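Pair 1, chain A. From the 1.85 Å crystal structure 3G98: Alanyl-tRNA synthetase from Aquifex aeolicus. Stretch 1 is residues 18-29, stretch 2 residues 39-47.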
# COMPACT_ATOMS: atom_id res chain seq x y z
N GLU A 18 -8.44 1.61 -13.32
CA GLU A 18 -8.04 2.62 -14.30
C GLU A 18 -7.45 3.92 -13.76
O GLU A 18 -7.41 4.92 -14.47
CB GLU A 18 -9.22 2.94 -15.24
CG GLU A 18 -10.04 1.73 -15.67
CD GLU A 18 -9.26 0.73 -16.53
OE1 GLU A 18 -8.14 1.05 -16.97
OE2 GLU A 18 -9.80 -0.37 -16.77
N VAL A 19 -6.98 3.92 -12.51
CA VAL A 19 -6.33 5.10 -11.95
C VAL A 19 -4.87 5.17 -12.38
O VAL A 19 -4.16 4.17 -12.31
CB VAL A 19 -6.45 5.13 -10.41
CG1 VAL A 19 -5.54 6.19 -9.82
CG2 VAL A 19 -7.90 5.36 -10.00
N GLU A 20 -4.42 6.34 -12.82
CA GLU A 20 -3.03 6.50 -13.24
C GLU A 20 -2.08 6.38 -12.04
O GLU A 20 -2.42 6.82 -10.94
CB GLU A 20 -2.81 7.83 -13.98
CG GLU A 20 -3.64 7.95 -15.25
CD GLU A 20 -3.38 6.82 -16.24
OE1 GLU A 20 -2.25 6.28 -16.24
OE2 GLU A 20 -4.30 6.48 -17.01
N PRO A 21 -0.91 5.77 -12.26
CA PRO A 21 0.07 5.54 -11.19
C PRO A 21 0.42 6.81 -10.43
O PRO A 21 0.50 6.80 -9.21
CB PRO A 21 1.31 5.04 -11.95
CG PRO A 21 0.79 4.50 -13.22
CD PRO A 21 -0.43 5.29 -13.56
N GLU A 22 0.64 7.91 -11.15
CA GLU A 22 1.04 9.15 -10.48
C GLU A 22 -0.11 9.73 -9.65
O GLU A 22 0.12 10.33 -8.59
CB GLU A 22 1.61 10.17 -11.48
CG GLU A 22 3.06 9.87 -11.89
CD GLU A 22 4.03 9.88 -10.71
OE1 GLU A 22 3.98 10.84 -9.90
OE2 GLU A 22 4.86 8.95 -10.58
N GLU A 23 -1.33 9.51 -10.12
CA GLU A 23 -2.54 9.93 -9.41
C GLU A 23 -2.74 9.07 -8.16
O GLU A 23 -3.09 9.56 -7.08
CB GLU A 23 -3.76 9.81 -10.34
CG GLU A 23 -3.79 10.86 -11.45
CD GLU A 23 -4.93 10.64 -12.44
OE1 GLU A 23 -5.61 9.59 -12.38
OE2 GLU A 23 -5.13 11.53 -13.30
N LEU A 24 -2.51 7.77 -8.32
CA LEU A 24 -2.60 6.84 -7.20
C LEU A 24 -1.62 7.23 -6.10
O LEU A 24 -1.97 7.26 -4.92
CB LEU A 24 -2.30 5.43 -7.71
CG LEU A 24 -2.60 4.27 -6.78
CD1 LEU A 24 -4.09 4.09 -6.66
CD2 LEU A 24 -1.93 3.01 -7.34
N ARG A 25 -0.39 7.54 -6.50
CA ARG A 25 0.64 7.98 -5.56
C ARG A 25 0.22 9.25 -4.83
O ARG A 25 0.41 9.37 -3.61
CB ARG A 25 1.95 8.24 -6.31
CG ARG A 25 3.13 8.53 -5.41
CD ARG A 25 4.29 9.12 -6.20
NE ARG A 25 5.43 9.34 -5.33
CZ ARG A 25 6.34 8.41 -5.05
NH1 ARG A 25 6.25 7.20 -5.60
NH2 ARG A 25 7.34 8.69 -4.23
N ASN A 26 -0.32 10.20 -5.57
CA ASN A 26 -0.73 11.46 -4.97
C ASN A 26 -1.87 11.24 -3.97
O ASN A 26 -1.91 11.87 -2.90
CB ASN A 26 -1.11 12.48 -6.05
CG ASN A 26 0.10 12.97 -6.84
OD1 ASN A 26 -0.05 13.49 -7.95
ND2 ASN A 26 1.30 12.79 -6.28
N LEU A 27 -2.79 10.33 -4.29
CA LEU A 27 -3.88 9.99 -3.39
C LEU A 27 -3.38 9.36 -2.09
O LEU A 27 -3.82 9.72 -0.99
CB LEU A 27 -4.89 9.07 -4.09
CG LEU A 27 -6.12 8.60 -3.30
CD1 LEU A 27 -6.94 9.78 -2.78
CD2 LEU A 27 -7.00 7.70 -4.16
N ALA A 28 -2.44 8.42 -2.22
CA ALA A 28 -1.88 7.76 -1.06
C ALA A 28 -1.16 8.77 -0.18
O ALA A 28 -1.27 8.74 1.04
CB ALA A 28 -0.93 6.66 -1.48
N ASP A 29 -0.42 9.67 -0.82
CA ASP A 29 0.30 10.72 -0.11
C ASP A 29 -0.66 11.55 0.73
O ASP A 29 -0.41 11.79 1.92
CB ASP A 29 1.08 11.56 -1.13
CG ASP A 29 1.83 12.72 -0.50
OD1 ASP A 29 2.37 12.58 0.62
OD2 ASP A 29 1.89 13.78 -1.15
N VAL A 39 -1.61 3.94 7.70
CA VAL A 39 -0.93 3.13 6.70
C VAL A 39 -1.90 3.02 5.53
O VAL A 39 -3.06 2.64 5.70
CB VAL A 39 -0.59 1.70 7.22
CG1 VAL A 39 0.14 0.89 6.15
CG2 VAL A 39 0.25 1.75 8.51
N VAL A 40 -1.45 3.39 4.34
CA VAL A 40 -2.32 3.40 3.17
C VAL A 40 -1.79 2.41 2.15
O VAL A 40 -0.62 2.48 1.75
CB VAL A 40 -2.37 4.80 2.53
CG1 VAL A 40 -3.28 4.81 1.31
CG2 VAL A 40 -2.78 5.84 3.56
N PHE A 41 -2.63 1.46 1.74
CA PHE A 41 -2.24 0.51 0.71
C PHE A 41 -3.30 0.53 -0.37
O PHE A 41 -4.37 -0.05 -0.23
CB PHE A 41 -2.07 -0.89 1.31
CG PHE A 41 -1.79 -1.99 0.31
CD1 PHE A 41 -0.92 -1.78 -0.76
CD2 PHE A 41 -2.37 -3.24 0.46
CE1 PHE A 41 -0.65 -2.81 -1.67
CE2 PHE A 41 -2.09 -4.27 -0.43
CZ PHE A 41 -1.24 -4.04 -1.51
N ILE A 42 -3.01 1.24 -1.46
CA ILE A 42 -4.00 1.33 -2.52
C ILE A 42 -3.39 0.88 -3.83
O ILE A 42 -2.17 0.90 -4.02
CB ILE A 42 -4.62 2.74 -2.67
CG1 ILE A 42 -3.54 3.79 -2.97
CG2 ILE A 42 -5.43 3.10 -1.42
CD1 ILE A 42 -4.09 5.20 -3.19
N ALA A 43 -4.26 0.44 -4.73
CA ALA A 43 -3.80 -0.14 -5.97
C ALA A 43 -4.73 0.29 -7.09
O ALA A 43 -5.87 0.71 -6.85
CB ALA A 43 -3.77 -1.64 -5.86
N SER A 44 -4.23 0.18 -8.32
CA SER A 44 -5.03 0.46 -9.50
C SER A 44 -4.88 -0.67 -10.49
O SER A 44 -3.76 -1.02 -10.88
CB SER A 44 -4.58 1.76 -10.16
OG SER A 44 -5.28 1.97 -11.39
N ARG A 45 -6.00 -1.27 -10.86
CA ARG A 45 -6.02 -2.33 -11.85
C ARG A 45 -6.20 -1.72 -13.22
O ARG A 45 -7.16 -0.97 -13.46
CB ARG A 45 -7.15 -3.32 -11.57
CG ARG A 45 -7.07 -4.54 -12.45
CD ARG A 45 -8.31 -5.42 -12.38
NE ARG A 45 -8.15 -6.56 -13.29
CZ ARG A 45 -8.28 -7.84 -12.93
NH1 ARG A 45 -8.62 -8.16 -11.69
NH2 ARG A 45 -8.10 -8.79 -13.84
N LYS A 46 -5.28 -2.02 -14.13
CA LYS A 46 -5.46 -1.68 -15.54
C LYS A 46 -5.38 -2.96 -16.35
O LYS A 46 -4.29 -3.41 -16.73
CB LYS A 46 -4.40 -0.67 -16.00
CG LYS A 46 -4.60 0.73 -15.43
CD LYS A 46 -3.36 1.60 -15.57
CE LYS A 46 -3.34 2.37 -16.89
NZ LYS A 46 -2.29 3.43 -16.88
N GLY A 47 -6.54 -3.56 -16.60
CA GLY A 47 -6.60 -4.84 -17.29
C GLY A 47 -5.90 -5.91 -16.48
O GLY A 47 -6.30 -6.19 -15.35
O HOH W 1 -8.92 -2.37 -15.38

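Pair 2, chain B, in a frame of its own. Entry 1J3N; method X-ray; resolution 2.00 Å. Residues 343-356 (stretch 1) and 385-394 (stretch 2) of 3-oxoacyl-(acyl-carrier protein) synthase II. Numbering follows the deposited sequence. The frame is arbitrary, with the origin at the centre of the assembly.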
# COMPACT_ATOMS: atom_id res chain seq x y z
N ALA B 343 13.80 1.52 -4.01
CA ALA B 343 14.79 0.48 -4.29
C ALA B 343 14.35 -0.60 -5.30
O ALA B 343 15.03 -0.83 -6.30
CB ALA B 343 15.21 -0.19 -2.97
N GLY B 344 13.24 -1.26 -5.02
CA GLY B 344 12.76 -2.31 -5.90
C GLY B 344 12.46 -1.87 -7.32
O GLY B 344 12.64 -2.63 -8.26
N ALA B 345 12.00 -0.63 -7.47
CA ALA B 345 11.69 -0.07 -8.78
C ALA B 345 12.95 0.26 -9.58
O ALA B 345 13.11 -0.17 -10.73
CB ALA B 345 10.83 1.19 -8.62
N VAL B 346 13.85 1.04 -8.99
CA VAL B 346 15.09 1.41 -9.68
C VAL B 346 15.98 0.21 -9.97
O VAL B 346 16.70 0.18 -10.98
CB VAL B 346 15.87 2.47 -8.85
CG1 VAL B 346 17.25 2.70 -9.46
CG2 VAL B 346 15.08 3.79 -8.84
N GLU B 347 15.94 -0.79 -9.09
CA GLU B 347 16.74 -2.00 -9.26
C GLU B 347 16.13 -2.88 -10.34
O GLU B 347 16.82 -3.65 -10.99
CB GLU B 347 16.82 -2.78 -7.94
CG GLU B 347 17.94 -2.30 -7.03
CD GLU B 347 17.66 -2.54 -5.56
OE1 GLU B 347 17.11 -3.61 -5.22
OE2 GLU B 347 17.99 -1.65 -4.75
N ALA B 348 14.82 -2.75 -10.53
CA ALA B 348 14.14 -3.51 -11.57
C ALA B 348 14.58 -2.89 -12.89
O ALA B 348 14.73 -3.58 -13.90
CB ALA B 348 12.61 -3.41 -11.40
N ILE B 349 14.78 -1.57 -12.88
CA ILE B 349 15.23 -0.88 -14.08
C ILE B 349 16.62 -1.37 -14.46
O ILE B 349 16.89 -1.70 -15.63
CB ILE B 349 15.22 0.65 -13.87
CG1 ILE B 349 13.77 1.13 -13.70
CG2 ILE B 349 15.90 1.34 -15.05
CD1 ILE B 349 13.59 2.63 -13.59
N ALA B 350 17.51 -1.44 -13.48
CA ALA B 350 18.88 -1.91 -13.70
C ALA B 350 18.85 -3.35 -14.21
O ALA B 350 19.62 -3.72 -15.10
CB ALA B 350 19.68 -1.81 -12.40
N THR B 351 17.97 -4.16 -13.63
CA THR B 351 17.86 -5.57 -14.02
C THR B 351 17.35 -5.72 -15.45
O THR B 351 17.80 -6.58 -16.19
CB THR B 351 16.92 -6.34 -13.06
OG1 THR B 351 17.41 -6.20 -11.71
CG2 THR B 351 16.88 -7.81 -13.42
N VAL B 352 16.40 -4.87 -15.84
CA VAL B 352 15.87 -4.90 -17.19
C VAL B 352 16.94 -4.41 -18.17
O VAL B 352 17.04 -4.93 -19.28
CB VAL B 352 14.60 -4.01 -17.32
CG1 VAL B 352 14.26 -3.78 -18.78
CG2 VAL B 352 13.44 -4.68 -16.62
N GLN B 353 17.73 -3.43 -17.75
CA GLN B 353 18.80 -2.86 -18.58
C GLN B 353 19.92 -3.88 -18.84
O GLN B 353 20.51 -3.89 -19.91
CB GLN B 353 19.40 -1.61 -17.94
CG GLN B 353 18.43 -0.43 -17.82
CD GLN B 353 19.08 0.82 -17.24
OE1 GLN B 353 19.77 0.76 -16.23
NE2 GLN B 353 18.83 1.96 -17.88
N ALA B 354 20.20 -4.72 -17.85
CA ALA B 354 21.24 -5.73 -18.00
C ALA B 354 20.83 -6.78 -19.04
O ALA B 354 21.67 -7.29 -19.78
CB ALA B 354 21.53 -6.41 -16.67
N LEU B 355 19.54 -7.12 -19.08
CA LEU B 355 19.04 -8.11 -20.04
C LEU B 355 19.04 -7.53 -21.45
O LEU B 355 19.51 -8.16 -22.40
CB LEU B 355 17.61 -8.53 -19.69
CG LEU B 355 17.36 -9.40 -18.46
CD1 LEU B 355 15.86 -9.52 -18.23
CD2 LEU B 355 17.98 -10.76 -18.65
N TYR B 356 18.49 -6.33 -21.57
CA TYR B 356 18.38 -5.61 -22.83
C TYR B 356 19.75 -5.29 -23.48
O TYR B 356 19.94 -5.51 -24.67
CB TYR B 356 17.61 -4.31 -22.57
CG TYR B 356 17.37 -3.46 -23.79
CD1 TYR B 356 16.40 -3.81 -24.73
CD2 TYR B 356 18.10 -2.29 -24.00
CE1 TYR B 356 16.17 -3.02 -25.85
CE2 TYR B 356 17.88 -1.49 -25.12
CZ TYR B 356 16.91 -1.86 -26.05
OH TYR B 356 16.70 -1.08 -27.16
N LYS B 385 24.99 -12.53 -22.02
CA LYS B 385 23.65 -12.61 -22.59
C LYS B 385 22.80 -13.63 -21.83
O LYS B 385 22.71 -14.80 -22.22
CB LYS B 385 23.75 -13.02 -24.06
CG LYS B 385 22.40 -13.21 -24.77
CD LYS B 385 22.60 -13.83 -26.15
CE LYS B 385 21.27 -14.04 -26.88
NZ LYS B 385 20.60 -12.75 -27.19
N VAL B 386 22.17 -13.19 -20.74
CA VAL B 386 21.33 -14.08 -19.96
C VAL B 386 19.89 -14.09 -20.50
O VAL B 386 19.45 -13.12 -21.12
CB VAL B 386 21.32 -13.68 -18.47
CG1 VAL B 386 22.70 -13.90 -17.86
CG2 VAL B 386 20.93 -12.22 -18.32
N ASP B 387 19.18 -15.18 -20.27
CA ASP B 387 17.80 -15.31 -20.73
C ASP B 387 16.84 -14.95 -19.61
O ASP B 387 15.75 -14.44 -19.86
CB ASP B 387 17.51 -16.75 -21.17
CG ASP B 387 18.38 -17.19 -22.33
OD1 ASP B 387 18.35 -16.51 -23.38
OD2 ASP B 387 19.09 -18.20 -22.19
N TYR B 388 17.25 -15.23 -18.37
CA TYR B 388 16.44 -14.95 -17.19
C TYR B 388 17.25 -14.34 -16.04
O TYR B 388 18.43 -14.68 -15.82
CB TYR B 388 15.76 -16.25 -16.72
CG TYR B 388 14.68 -16.77 -17.65
CD1 TYR B 388 13.41 -16.19 -17.68
CD2 TYR B 388 14.93 -17.86 -18.50
CE1 TYR B 388 12.41 -16.67 -18.54
CE2 TYR B 388 13.94 -18.35 -19.36
CZ TYR B 388 12.68 -17.75 -19.37
OH TYR B 388 11.69 -18.23 -20.21
N ALA B 389 16.60 -13.45 -15.30
CA ALA B 389 17.23 -12.78 -14.17
C ALA B 389 16.20 -12.47 -13.09
O ALA B 389 15.02 -12.24 -13.38
CB ALA B 389 17.88 -11.48 -14.64
N LEU B 390 16.65 -12.48 -11.83
CA LEU B 390 15.76 -12.16 -10.72
C LEU B 390 16.16 -10.82 -10.11
O LEU B 390 17.32 -10.39 -10.22
CB LEU B 390 15.82 -13.24 -9.63
CG LEU B 390 15.29 -14.64 -9.93
CD1 LEU B 390 15.31 -15.46 -8.65
CD2 LEU B 390 13.86 -14.55 -10.48
N SER B 391 15.19 -10.17 -9.47
CA SER B 391 15.39 -8.91 -8.78
C SER B 391 14.84 -9.13 -7.37
O SER B 391 13.64 -9.29 -7.20
CB SER B 391 14.63 -7.79 -9.47
OG SER B 391 15.03 -6.54 -8.96
N ASN B 392 15.72 -9.14 -6.37
CA ASN B 392 15.31 -9.39 -5.00
C ASN B 392 15.05 -8.16 -4.13
O ASN B 392 15.72 -7.14 -4.25
CB ASN B 392 16.33 -10.27 -4.28
CG ASN B 392 16.38 -11.69 -4.83
OD1 ASN B 392 15.44 -12.17 -5.46
ND2 ASN B 392 17.49 -12.39 -4.57
N SER B 393 14.08 -8.30 -3.23
CA SER B 393 13.71 -7.25 -2.28
C SER B 393 13.19 -7.91 -1.01
O SER B 393 12.08 -8.45 -1.00
CB SER B 393 12.65 -6.34 -2.88
OG SER B 393 13.19 -5.58 -3.95
N PHE B 394 14.00 -7.88 0.05
CA PHE B 394 13.67 -8.48 1.35
C PHE B 394 13.64 -7.40 2.42
O PHE B 394 14.66 -7.10 3.04
CB PHE B 394 14.72 -9.55 1.68
CG PHE B 394 14.99 -10.49 0.54
CD1 PHE B 394 13.94 -11.13 -0.12
CD2 PHE B 394 16.29 -10.73 0.11
CE1 PHE B 394 14.18 -11.99 -1.19
CE2 PHE B 394 16.54 -11.59 -0.96
CZ PHE B 394 15.48 -12.22 -1.61
O HOH W 2 13.08 -5.29 -8.11
O HOH W 3 15.24 -3.85 -3.21
O HOH W 4 17.17 -6.07 -6.13
O HOH W 5 22.53 -9.94 -19.76

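What backbone arrangement do the two pairs share? In each, a helix lies against a strand running nearly antiparallel to it, at 162° in pair 1 and 166° in pair 2, with axes that approach to 8.9 and 8.7 Å. Superposing 14 central residues gives an RMSD of 0.5 Å. The match is tightest in the middle, where Leu A24 falls on Thr B351 and Ile A42 on Ala B389, each with CA atoms 0.1 Å apart.

How is the space between helix and strand filled at these central positions? In pair 1 both sides contribute: Ile A42 points toward the helix and Leu A24 toward the strand, and Ile A42 CD1 lies 3.6 Å from Leu A24 CD1, 4.0 Å from Leu A27 CD2 and 3.9 Å from Ala A28 CB. In pair 2 the larger residue sits on the helix. Leu B355, matching Ala A28, brings its CD2 to 4.1 Å from Ala B389 CB and 3.3 Å from Val B386 CG2, the latter a tight contact. At this pair of positions small and large have changed sides: Ala A28 packs on Ile A42, whereas Leu B355 packs on Ala B389. Thr B351 adds a methyl, its CG2 4.0 Å from Ala B389 CB, while its OG1 donates to Glu B347 O (2.7 Å) within the helix.

What does the matched serine do in each pair? Ser A44 and Ser B391 both point toward the helix stretch, but their hydroxyls have different partners. Ser A44 OG donates a short hydrogen bond to Val A19 O, at 2.6 Å, tying the strand to the segment before the helix. Ser B391 OG instead lies 2.5 Å from water 2, which donates to Gly B344 O at 2.7 Å, so a water spans the gap.

How do the matched glutamates reach the strand? Glu A20, at the N-cap position, points its CA-to-CB bond away, yet its end returns: OE1 forms a salt bridge with Lys A46 NZ at 2.9 Å. Nearby, Glu A18 N donates to Arg A45 O at 2.9 Å, a nearly straight bond that adds a backbone link. Glu B347, within its helix, points toward the strand, and Ser B393 occupies the position of Lys A46 without touching it directly. Water 3 donates to Glu B347 OE1 (2.8 Å) and lies 2.8 Å from Ser B393 OG, making the connection indirect. Direct polar bonds therefore join the stretches of pair 1, while pair 2 has no direct hydrogen bond across and uses waters there. The two stretches bury 543 Å² in pair 1 and 367 Å² in pair 2, both sides summed.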